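Local coordinates for protein metagenomic carboxyl esterase MGS0156 (Uncultured organism, PDB 5D8M) that probably hydrolyses carboxylic ester bonds, as a carboxyl esterase with an alpha/beta-hydrolase type of fold, at residues R36-M45 with A326-E337; A187-E195 with L225-L234. All blocks are in the same frame, centred on the assembly; numbering follows the deposited sequence.

Contact 1. Residues R36-M45 with A326-E337; sequences RFREIMTAIM and ALLEAIARYVEE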
loop_
_atom_site.group_PDB
_atom_site.type_symbol
_atom_site.label_atom_id
_atom_site.label_comp_id
_atom_site.label_asym_id
_atom_site.label_seq_id
_atom_site.Cartn_x
_atom_site.Cartn_y
_atom_site.Cartn_z
ATOM N N ARG A 36 -18.295 5.669 2.790
ATOM C CA ARG A 36 -17.892 7.044 3.024
ATOM C C ARG A 36 -16.646 7.376 2.190
ATOM O O ARG A 36 -16.526 8.477 1.640
ATOM C CB ARG A 36 -17.642 7.292 4.516
ATOM C CG ARG A 36 -17.218 8.733 4.868
ATOM C CD ARG A 36 -18.204 9.777 4.372
ATOM N NE ARG A 36 -17.793 11.123 4.767
ATOM C CZ ARG A 36 -18.418 12.241 4.406
ATOM N NH1 ARG A 36 -19.498 12.187 3.631
ATOM N NH2 ARG A 36 -17.975 13.417 4.833
ATOM N N PHE A 37 -15.740 6.415 2.050
ATOM C CA PHE A 37 -14.556 6.685 1.241
ATOM C C PHE A 37 -14.932 6.940 -0.233
ATOM O O PHE A 37 -14.409 7.883 -0.846
ATOM C CB PHE A 37 -13.540 5.547 1.362
ATOM C CG PHE A 37 -12.227 5.837 0.677
ATOM C CD1 PHE A 37 -11.275 6.654 1.280
ATOM C CD2 PHE A 37 -11.972 5.340 -0.585
ATOM C CE1 PHE A 37 -10.060 6.941 0.634
ATOM C CE2 PHE A 37 -10.764 5.615 -1.240
ATOM C CZ PHE A 37 -9.809 6.413 -0.622
ATOM N N ARG A 38 -15.837 6.127 -0.794
ATOM C CA ARG A 38 -16.307 6.357 -2.174
ATOM C C ARG A 38 -16.921 7.751 -2.326
ATOM O O ARG A 38 -16.664 8.472 -3.296
ATOM C CB ARG A 38 -17.340 5.298 -2.604
ATOM C CG ARG A 38 -17.943 5.564 -3.999
ATOM C CD ARG A 38 -18.995 4.507 -4.416
ATOM N NE ARG A 38 -18.473 3.136 -4.306
ATOM C CZ ARG A 38 -17.718 2.527 -5.214
ATOM N NH1 ARG A 38 -17.388 3.150 -6.332
ATOM N NH2 ARG A 38 -17.296 1.281 -5.000
ATOM N N GLU A 39 -17.720 8.122 -1.338
ATOM C CA GLU A 39 -18.372 9.411 -1.301
ATOM C C GLU A 39 -17.362 10.564 -1.335
ATOM O O GLU A 39 -17.510 11.510 -2.100
ATOM C CB GLU A 39 -19.233 9.478 -0.040
ATOM C CG GLU A 39 -20.178 10.661 0.075
ATOM C CD GLU A 39 -21.109 10.478 1.256
ATOM O OE1 GLU A 39 -20.820 9.605 2.106
ATOM O OE2 GLU A 39 -22.146 11.167 1.319
ATOM N N ILE A 40 -16.346 10.478 -0.484
ATOM C CA ILE A 40 -15.291 11.481 -0.423
ATOM C C ILE A 40 -14.512 11.550 -1.733
ATOM O O ILE A 40 -14.321 12.640 -2.295
ATOM C CB ILE A 40 -14.335 11.183 0.743
ATOM C CG1 ILE A 40 -15.038 11.510 2.066
ATOM C CG2 ILE A 40 -13.031 11.977 0.602
ATOM C CD1 ILE A 40 -14.236 11.101 3.311
HETATM N N MSE A 41 -14.079 10.398 -2.242
HETATM C CA MSE A 41 -13.236 10.406 -3.441
HETATM C C MSE A 41 -14.036 10.906 -4.644
HETATM O O MSE A 41 -13.548 11.696 -5.459
HETATM C CB MSE A 41 -12.647 9.020 -3.711
HETATM C CG MSE A 41 -11.565 9.015 -4.777
HETATM SE SE MSE A 41 -10.628 7.306 -4.889
HETATM C CE MSE A 41 -9.588 7.704 -6.526
ATOM N N THR A 42 -15.288 10.490 -4.718
ATOM C CA THR A 42 -16.169 10.901 -5.798
ATOM C C THR A 42 -16.421 12.429 -5.827
ATOM O O THR A 42 -16.383 13.049 -6.897
ATOM C CB THR A 42 -17.509 10.130 -5.697
ATOM O OG1 THR A 42 -17.250 8.727 -5.879
ATOM C CG2 THR A 42 -18.497 10.606 -6.748
ATOM N N ALA A 43 -16.662 13.021 -4.655
ATOM C CA ALA A 43 -16.852 14.468 -4.515
ATOM C C ALA A 43 -15.585 15.243 -4.857
ATOM O O ALA A 43 -15.653 16.299 -5.494
ATOM C CB ALA A 43 -17.310 14.813 -3.089
ATOM N N ILE A 44 -14.430 14.705 -4.444
ATOM C CA ILE A 44 -13.139 15.324 -4.754
ATOM C C ILE A 44 -12.968 15.465 -6.262
ATOM O O ILE A 44 -12.593 16.527 -6.766
ATOM C CB ILE A 44 -11.958 14.508 -4.140
ATOM C CG1 ILE A 44 -11.868 14.797 -2.635
ATOM C CG2 ILE A 44 -10.625 14.848 -4.820
ATOM C CD1 ILE A 44 -10.821 13.987 -1.916
HETATM N N MSE A 45 -13.273 14.396 -6.984
HETATM C CA MSE A 45 -13.087 14.405 -8.422
HETATM C C MSE A 45 -14.137 15.249 -9.111
HETATM O O MSE A 45 -13.850 15.853 -10.137
HETATM C CB MSE A 45 -13.098 12.982 -8.953
HETATM C CG MSE A 45 -11.948 12.183 -8.362
HETATM SE SE MSE A 45 -11.937 10.313 -8.852
HETATM C CE MSE A 45 -11.259 10.498 -10.678
ATOM N N ALA A 326 -6.319 12.034 -6.593
ATOM C CA ALA A 326 -7.632 11.990 -5.967
ATOM C C ALA A 326 -7.648 10.948 -4.856
ATOM O O ALA A 326 -8.230 11.181 -3.782
ATOM C CB ALA A 326 -8.694 11.694 -6.981
ATOM N N LEU A 327 -7.005 9.805 -5.110
ATOM C CA LEU A 327 -6.930 8.731 -4.122
ATOM C C LEU A 327 -6.226 9.197 -2.854
ATOM O O LEU A 327 -6.727 8.955 -1.760
ATOM C CB LEU A 327 -6.200 7.501 -4.686
ATOM C CG LEU A 327 -6.159 6.256 -3.773
ATOM C CD1 LEU A 327 -7.539 5.545 -3.703
ATOM C CD2 LEU A 327 -5.075 5.262 -4.256
ATOM N N LEU A 328 -5.067 9.849 -2.999
ATOM C CA LEU A 328 -4.294 10.286 -1.843
ATOM C C LEU A 328 -5.033 11.396 -1.077
ATOM O O LEU A 328 -5.037 11.403 0.152
ATOM C CB LEU A 328 -2.912 10.777 -2.264
ATOM C CG LEU A 328 -1.911 11.066 -1.142
ATOM C CD1 LEU A 328 -1.615 9.777 -0.357
ATOM C CD2 LEU A 328 -0.608 11.670 -1.708
ATOM N N GLU A 329 -5.638 12.337 -1.803
ATOM C CA GLU A 329 -6.447 13.347 -1.158
ATOM C C GLU A 329 -7.649 12.747 -0.412
ATOM O O GLU A 329 -7.952 13.158 0.714
ATOM C CB GLU A 329 -6.914 14.394 -2.180
ATOM C CG GLU A 329 -7.543 15.603 -1.502
ATOM C CD GLU A 329 -8.239 16.560 -2.467
ATOM O OE1 GLU A 329 -7.812 16.675 -3.656
ATOM O OE2 GLU A 329 -9.231 17.196 -2.037
ATOM N N ALA A 330 -8.327 11.772 -1.015
ATOM C CA ALA A 330 -9.434 11.105 -0.339
ATOM C C ALA A 330 -8.953 10.397 0.931
ATOM O O ALA A 330 -9.616 10.454 1.978
ATOM C CB ALA A 330 -10.139 10.094 -1.296
ATOM N N ILE A 331 -7.805 9.735 0.839
ATOM C CA ILE A 331 -7.223 9.094 2.013
ATOM C C ILE A 331 -7.016 10.121 3.135
ATOM O O ILE A 331 -7.492 9.903 4.250
ATOM C CB ILE A 331 -5.879 8.413 1.675
ATOM C CG1 ILE A 331 -6.110 7.173 0.800
ATOM C CG2 ILE A 331 -5.057 8.097 2.954
ATOM C CD1 ILE A 331 -4.809 6.701 0.154
ATOM N N ALA A 332 -6.325 11.221 2.832
ATOM C CA ALA A 332 -6.059 12.276 3.813
ATOM C C ALA A 332 -7.335 12.822 4.439
ATOM O O ALA A 332 -7.381 13.051 5.639
ATOM C CB ALA A 332 -5.253 13.443 3.167
ATOM N N ARG A 333 -8.350 13.080 3.619
ATOM C CA ARG A 333 -9.595 13.653 4.113
ATOM C C ARG A 333 -10.399 12.650 4.940
ATOM O O ARG A 333 -11.024 13.039 5.930
ATOM C CB ARG A 333 -10.450 14.190 2.954
ATOM C CG ARG A 333 -9.821 15.419 2.268
ATOM C CD ARG A 333 -10.867 16.184 1.503
ATOM N NE ARG A 333 -10.313 17.188 0.600
ATOM C CZ ARG A 333 -10.066 18.449 0.934
ATOM N NH1 ARG A 333 -10.304 18.890 2.177
ATOM N NH2 ARG A 333 -9.586 19.272 0.017
ATOM N N TYR A 334 -10.381 11.374 4.544
ATOM C CA TYR A 334 -11.089 10.327 5.307
ATOM C C TYR A 334 -10.456 10.196 6.688
ATOM O O TYR A 334 -11.155 10.171 7.709
ATOM C CB TYR A 334 -11.059 8.954 4.584
ATOM C CG TYR A 334 -11.899 7.905 5.294
ATOM C CD1 TYR A 334 -11.444 7.285 6.466
ATOM C CD2 TYR A 334 -13.150 7.539 4.805
ATOM C CE1 TYR A 334 -12.218 6.348 7.132
ATOM C CE2 TYR A 334 -13.924 6.588 5.472
ATOM C CZ TYR A 334 -13.449 6.003 6.632
ATOM O OH TYR A 334 -14.214 5.086 7.308
ATOM N N VAL A 335 -9.129 10.105 6.730
ATOM C CA VAL A 335 -8.451 9.893 8.012
ATOM C C VAL A 335 -8.600 11.112 8.924
ATOM O O VAL A 335 -8.915 10.970 10.119
ATOM C CB VAL A 335 -6.949 9.546 7.811
ATOM C CG1 VAL A 335 -6.242 9.409 9.158
ATOM C CG2 VAL A 335 -6.824 8.246 7.031
ATOM N N GLU A 336 -8.430 12.314 8.373
ATOM C CA GLU A 336 -8.664 13.520 9.176
ATOM C C GLU A 336 -10.082 13.545 9.748
ATOM O O GLU A 336 -10.292 13.878 10.919
ATOM C CB GLU A 336 -8.429 14.794 8.367
ATOM C CG GLU A 336 -8.762 16.060 9.192
ATOM C CD GLU A 336 -8.550 17.352 8.424
ATOM O OE1 GLU A 336 -7.800 17.349 7.411
ATOM O OE2 GLU A 336 -9.125 18.376 8.847
ATOM N N GLU A 337 -11.056 13.185 8.924
ATOM C CA GLU A 337 -12.435 13.114 9.384
ATOM C C GLU A 337 -12.595 12.030 10.451
ATOM O O GLU A 337 -13.261 12.244 11.466
ATOM C CB GLU A 337 -13.381 12.846 8.212
ATOM C CG GLU A 337 -14.867 12.742 8.601
ATOM C CD GLU A 337 -15.782 12.561 7.390
ATOM O OE1 GLU A 337 -15.908 11.414 6.905
ATOM O OE2 GLU A 337 -16.368 13.565 6.919
#
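Arg36 and Glu337 form the salt bridge between these two helices. The guanidinium grips the carboxylate side-on. Arg36 NE donates to Glu337 OE1 at 2.9 Å. Arg36 NH2 donates to Glu337 OE2 at 2.6 Å. Both oxygens use their syn lone pairs, and the two groups are nearly coplanar, 17° apart. This two-point grip fixes the rotation of the carboxylate. The Arg36 chain bends at chi2 (55°), and CG1 of Ile40 lies against one face of its guanidinium. Arg36 NH1 makes a weaker bond to Glu39 and also reaches the backbone O of Arg76.

The apolar part is knobs-into-holes packing. Phe37, Ile40 and Ile44 are knobs of helix 36-45, and Ala330 is the reciprocal knob. The small CB of Ala330 lets the backbones come close, with CA of Met41 and CA of Ala330 5.0 Å apart. The Phe37 ring carbon CE1 lies 3.7 Å from Ala330 CB. CD1 of Leu327 meets that ring at its edge. Selenomethionine Met41 reaches past Ala330, with Met41 SE 3.7 Å from Leu327 CD1. CD1 of Ile44 lies 3.5 Å from Ala330 N, while Ile44 CG2 rests 3.6 Å from Glu329 OE1. That carboxylate is held by Arg333, through NE and NH2 to OE2, and by His48 at OE1.

The helix axes approach to 8.8 Å at 128°. Phe37 and Tyr334 also touch Leu292 of strand 290-293. Phe37, Leu327 and Ile331 touch Leu248 of strand 244-248, and Ile331 continues onto strand 178-184. The pair thus packs on the central parallel sheet.

Contact 2. Residues A187-E195 with L225-L234; sequences AIDGSPLAE and LKRAYRLRFL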
loop_
_atom_site.group_PDB
_atom_site.type_symbol
_atom_site.label_atom_id
_atom_site.label_comp_id
_atom_site.label_asym_id
_atom_site.label_seq_id
_atom_site.Cartn_x
_atom_site.Cartn_y
_atom_site.Cartn_z
ATOM N N ALA A 187 1.297 -5.465 1.526
ATOM C CA ALA A 187 1.486 -6.915 1.551
ATOM C C ALA A 187 1.311 -7.442 2.963
ATOM O O ALA A 187 2.225 -8.049 3.522
ATOM C CB ALA A 187 2.888 -7.277 1.012
ATOM N N ILE A 188 0.136 -7.221 3.540
ATOM C CA ILE A 188 -0.068 -7.513 4.964
ATOM C C ILE A 188 0.191 -8.991 5.301
ATOM O O ILE A 188 0.890 -9.308 6.270
ATOM C CB ILE A 188 -1.492 -7.117 5.404
ATOM C CG1 ILE A 188 -1.821 -5.676 4.974
ATOM C CG2 ILE A 188 -1.679 -7.335 6.925
ATOM C CD1 ILE A 188 -0.791 -4.614 5.400
ATOM N N ASP A 189 -0.364 -9.900 4.497
ATOM C CA ASP A 189 -0.101 -11.323 4.659
ATOM C C ASP A 189 1.000 -11.837 3.729
ATOM O O ASP A 189 1.119 -13.043 3.509
ATOM C CB ASP A 189 -1.363 -12.147 4.393
ATOM C CG ASP A 189 -2.479 -11.876 5.386
ATOM O OD1 ASP A 189 -2.208 -11.378 6.502
ATOM O OD2 ASP A 189 -3.636 -12.205 5.046
ATOM N N GLY A 190 1.803 -10.938 3.184
ATOM C CA GLY A 190 2.839 -11.348 2.252
ATOM C C GLY A 190 2.219 -11.687 0.900
ATOM O O GLY A 190 1.152 -11.161 0.547
ATOM N N SER A 191 2.887 -12.549 0.140
ATOM C CA SER A 191 2.376 -13.009 -1.159
ATOM C C SER A 191 2.911 -14.398 -1.424
ATOM O O SER A 191 4.079 -14.672 -1.128
ATOM C CB SER A 191 2.800 -12.044 -2.292
ATOM O OG SER A 191 2.454 -12.586 -3.572
ATOM N N PRO A 192 2.073 -15.300 -1.980
ATOM C CA PRO A 192 2.634 -16.608 -2.307
ATOM C C PRO A 192 3.741 -16.528 -3.362
ATOM O O PRO A 192 4.549 -17.447 -3.466
ATOM C CB PRO A 192 1.427 -17.401 -2.828
ATOM C CG PRO A 192 0.385 -16.386 -3.145
ATOM C CD PRO A 192 0.645 -15.187 -2.321
ATOM N N LEU A 193 3.796 -15.439 -4.113
ATOM C CA LEU A 193 4.842 -15.284 -5.125
ATOM C C LEU A 193 6.230 -15.220 -4.483
ATOM O O LEU A 193 7.209 -15.596 -5.105
ATOM C CB LEU A 193 4.599 -14.027 -5.960
ATOM C CG LEU A 193 3.329 -14.047 -6.818
ATOM C CD1 LEU A 193 3.126 -12.692 -7.475
ATOM C CD2 LEU A 193 3.345 -15.150 -7.864
ATOM N N ALA A 194 6.319 -14.761 -3.237
ATOM C CA ALA A 194 7.623 -14.715 -2.574
ATOM C C ALA A 194 8.225 -16.119 -2.430
ATOM O O ALA A 194 9.442 -16.285 -2.354
ATOM C CB ALA A 194 7.519 -14.020 -1.207
ATOM N N GLU A 195 7.384 -17.139 -2.423
ATOM C CA GLU A 195 7.894 -18.501 -2.316
ATOM C C GLU A 195 8.008 -19.181 -3.671
ATOM O O GLU A 195 8.644 -20.216 -3.787
ATOM C CB GLU A 195 6.997 -19.340 -1.405
ATOM C CG GLU A 195 7.105 -19.011 0.074
ATOM C CD GLU A 195 8.169 -19.819 0.794
ATOM O OE1 GLU A 195 9.079 -20.366 0.127
ATOM O OE2 GLU A 195 8.087 -19.909 2.040
ATOM N N LEU A 225 8.359 -11.051 2.987
ATOM C CA LEU A 225 7.116 -11.137 2.227
ATOM C C LEU A 225 6.523 -12.546 2.166
ATOM O O LEU A 225 5.495 -12.758 1.525
ATOM C CB LEU A 225 7.347 -10.611 0.808
ATOM C CG LEU A 225 7.637 -9.107 0.821
ATOM C CD1 LEU A 225 8.050 -8.590 -0.574
ATOM C CD2 LEU A 225 6.392 -8.390 1.345
ATOM N N LYS A 226 7.161 -13.516 2.813
ATOM C CA LYS A 226 6.624 -14.877 2.807
ATOM C C LYS A 226 5.389 -14.954 3.686
ATOM O O LYS A 226 5.356 -14.414 4.782
ATOM C CB LYS A 226 7.670 -15.901 3.271
ATOM C CG LYS A 226 8.787 -16.061 2.251
ATOM C CD LYS A 226 9.858 -17.032 2.669
ATOM C CE LYS A 226 10.982 -17.030 1.629
ATOM N NZ LYS A 226 12.007 -18.038 1.970
ATOM N N ARG A 227 4.366 -15.616 3.172
ATOM C CA ARG A 227 3.099 -15.728 3.859
ATOM C C ARG A 227 3.275 -16.295 5.285
ATOM O O ARG A 227 2.735 -15.746 6.240
ATOM C CB ARG A 227 2.146 -16.608 3.035
ATOM C CG ARG A 227 0.882 -16.986 3.766
ATOM C CD ARG A 227 -0.062 -17.777 2.858
ATOM N NE ARG A 227 -0.705 -16.903 1.885
ATOM C CZ ARG A 227 -1.588 -17.314 0.989
ATOM N NH1 ARG A 227 -1.916 -18.593 0.933
ATOM N NH2 ARG A 227 -2.138 -16.446 0.148
ATOM N N ALA A 228 4.041 -17.375 5.418
ATOM C CA ALA A 228 4.300 -17.978 6.723
ATOM C C ALA A 228 4.887 -16.945 7.702
ATOM O O ALA A 228 4.446 -16.807 8.835
ATOM C CB ALA A 228 5.233 -19.168 6.574
ATOM N N TYR A 229 5.863 -16.186 7.239
ATOM C CA TYR A 229 6.477 -15.178 8.081
ATOM C C TYR A 229 5.501 -14.070 8.497
ATOM O O TYR A 229 5.409 -13.704 9.668
ATOM C CB TYR A 229 7.662 -14.576 7.348
ATOM C CG TYR A 229 8.504 -13.675 8.211
ATOM C CD1 TYR A 229 9.509 -14.201 9.017
ATOM C CD2 TYR A 229 8.307 -12.304 8.209
ATOM C CE1 TYR A 229 10.292 -13.376 9.804
ATOM C CE2 TYR A 229 9.081 -11.477 8.984
ATOM C CZ TYR A 229 10.076 -12.010 9.777
ATOM O OH TYR A 229 10.848 -11.172 10.554
ATOM N N ARG A 230 4.784 -13.534 7.522
ATOM C CA ARG A 230 3.850 -12.442 7.751
ATOM C C ARG A 230 2.648 -12.852 8.634
ATOM O O ARG A 230 2.217 -12.069 9.466
ATOM C CB ARG A 230 3.365 -11.884 6.404
ATOM C CG ARG A 230 4.470 -11.160 5.598
ATOM C CD ARG A 230 4.462 -9.615 5.778
ATOM N NE ARG A 230 4.474 -9.203 7.182
ATOM C CZ ARG A 230 5.568 -8.924 7.891
ATOM N NH1 ARG A 230 6.779 -8.962 7.333
ATOM N NH2 ARG A 230 5.455 -8.548 9.152
ATOM N N LEU A 231 2.122 -14.058 8.443
ATOM C CA LEU A 231 1.022 -14.563 9.281
ATOM C C LEU A 231 1.485 -14.800 10.718
ATOM O O LEU A 231 0.763 -14.513 11.666
ATOM C CB LEU A 231 0.449 -15.857 8.711
ATOM C CG LEU A 231 -0.444 -15.632 7.487
ATOM C CD1 LEU A 231 -0.888 -16.952 6.913
ATOM C CD2 LEU A 231 -1.640 -14.764 7.841
ATOM N N ARG A 232 2.699 -15.313 10.864
ATOM C CA ARG A 232 3.294 -15.527 12.173
ATOM C C ARG A 232 3.493 -14.197 12.932
ATOM O O ARG A 232 3.266 -14.120 14.144
ATOM C CB ARG A 232 4.625 -16.271 12.019
ATOM C CG ARG A 232 5.554 -16.127 13.200
ATOM C CD ARG A 232 5.800 -17.431 13.868
ATOM N NE ARG A 232 6.565 -18.346 13.030
ATOM C CZ ARG A 232 7.014 -19.528 13.449
ATOM N NH1 ARG A 232 6.772 -19.928 14.690
ATOM N NH2 ARG A 232 7.696 -20.311 12.627
ATOM N N PHE A 233 3.916 -13.159 12.217
ATOM C CA PHE A 233 4.046 -11.830 12.808
ATOM C C PHE A 233 2.726 -11.378 13.402
ATOM O O PHE A 233 2.691 -10.878 14.521
ATOM C CB PHE A 233 4.506 -10.811 11.773
ATOM C CG PHE A 233 4.486 -9.389 12.260
ATOM C CD1 PHE A 233 5.513 -8.900 13.040
ATOM C CD2 PHE A 233 3.455 -8.527 11.900
ATOM C CE1 PHE A 233 5.520 -7.566 13.468
ATOM C CE2 PHE A 233 3.461 -7.202 12.329
ATOM C CZ PHE A 233 4.492 -6.726 13.095
ATOM N N LEU A 234 1.646 -11.553 12.640
ATOM C CA LEU A 234 0.330 -11.073 13.073
ATOM C C LEU A 234 -0.235 -11.965 14.169
ATOM O O LEU A 234 -1.008 -11.506 14.989
ATOM C CB LEU A 234 -0.641 -11.006 11.889
ATOM C CG LEU A 234 -0.381 -9.851 10.909
ATOM C CD1 LEU A 234 -1.283 -9.968 9.689
ATOM C CD2 LEU A 234 -0.618 -8.530 11.595
HETATM O O HOH W 1 2.082 -9.246 8.723
HETATM O O HOH W 2 0.008 -14.273 1.057
HETATM O O HOH W 3 4.703 -16.619 0.478
HETATM O O HOH W 4 5.321 -18.951 3.271
#
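The guanidinium of Arg230 has Ile188 O and a water at its edge, near its plane. Arg230 NH2 lies 3.3 Å above one face of the Phe233 ring, toward the rim. The guanidinium of Arg227 has a second water at its edge, and Pro192 CD approaches it obliquely. Arg230 packs directly on a type I beta turn, Ala187 to Gly190; Arg227 NE meets it through water. In what is consistent with an alpha/beta-hydrolase fold, the turn follows strand 178-184. Ala187 is bonded through its backbone to Ser158, at the sharp turn after strand 151-157, which probably corresponds to the nucleophile elbow.

The Arg230 chain bends at chi2 and chi3, and this folds its methylenes over the turn. Arg230 CG lies 3.6 Å from Gly190 N. The first water accepts from Arg230 NE and donates to Ile188 O and Arg230 O. Arg230 NH1 bonds to Ser224 O, and Arg230 NH2 forms a salt bridge with Glu166. The second water donates to Asp189 O. Arg227 NH2 forms a salt bridge with Asp283.

The turn also makes apolar contacts. Ala187 CB meets Leu225 CD2 at 3.7 Å, and Ile188 CG2 meets Leu234 CD1 at 3.8 Å. Farther along, Glu195 crosses Lys226 at about a right angle, with Glu195 OE2 3.4 Å from Lys226 CD. Their charged ends stay beyond salt-bridge range. Gly190 takes a positive phi (75°), and its CA sits close to Leu225 O. The one direct hydrogen bond across the contact is here: Ser191 N donates to Leu225 O at 3.0 Å, with an N-H...O angle of 153°.

Near the N terminus the chain enters helix 34-48, the first half of contact 1. It then builds most of the parallel sheet, including strands 87-92, 120-123, 151-157 and 178-184. Just after strand 178-184 comes the first half of contact 2. An excursion of 29 residues, about half of it helix and none of it strand, closes at 225-234, making contact 2 a short local loop. Strands 244-248 and 290-293 follow, and helix 324-338 closes contact 1. Contact 2 is therefore nested inside contact 1. Their centres are about 29 Å apart, on opposite sides of the chain's centre. Contact 1 joins an early helix to the last one on the sheet; contact 2 ties a post-strand turn to helix 227-236.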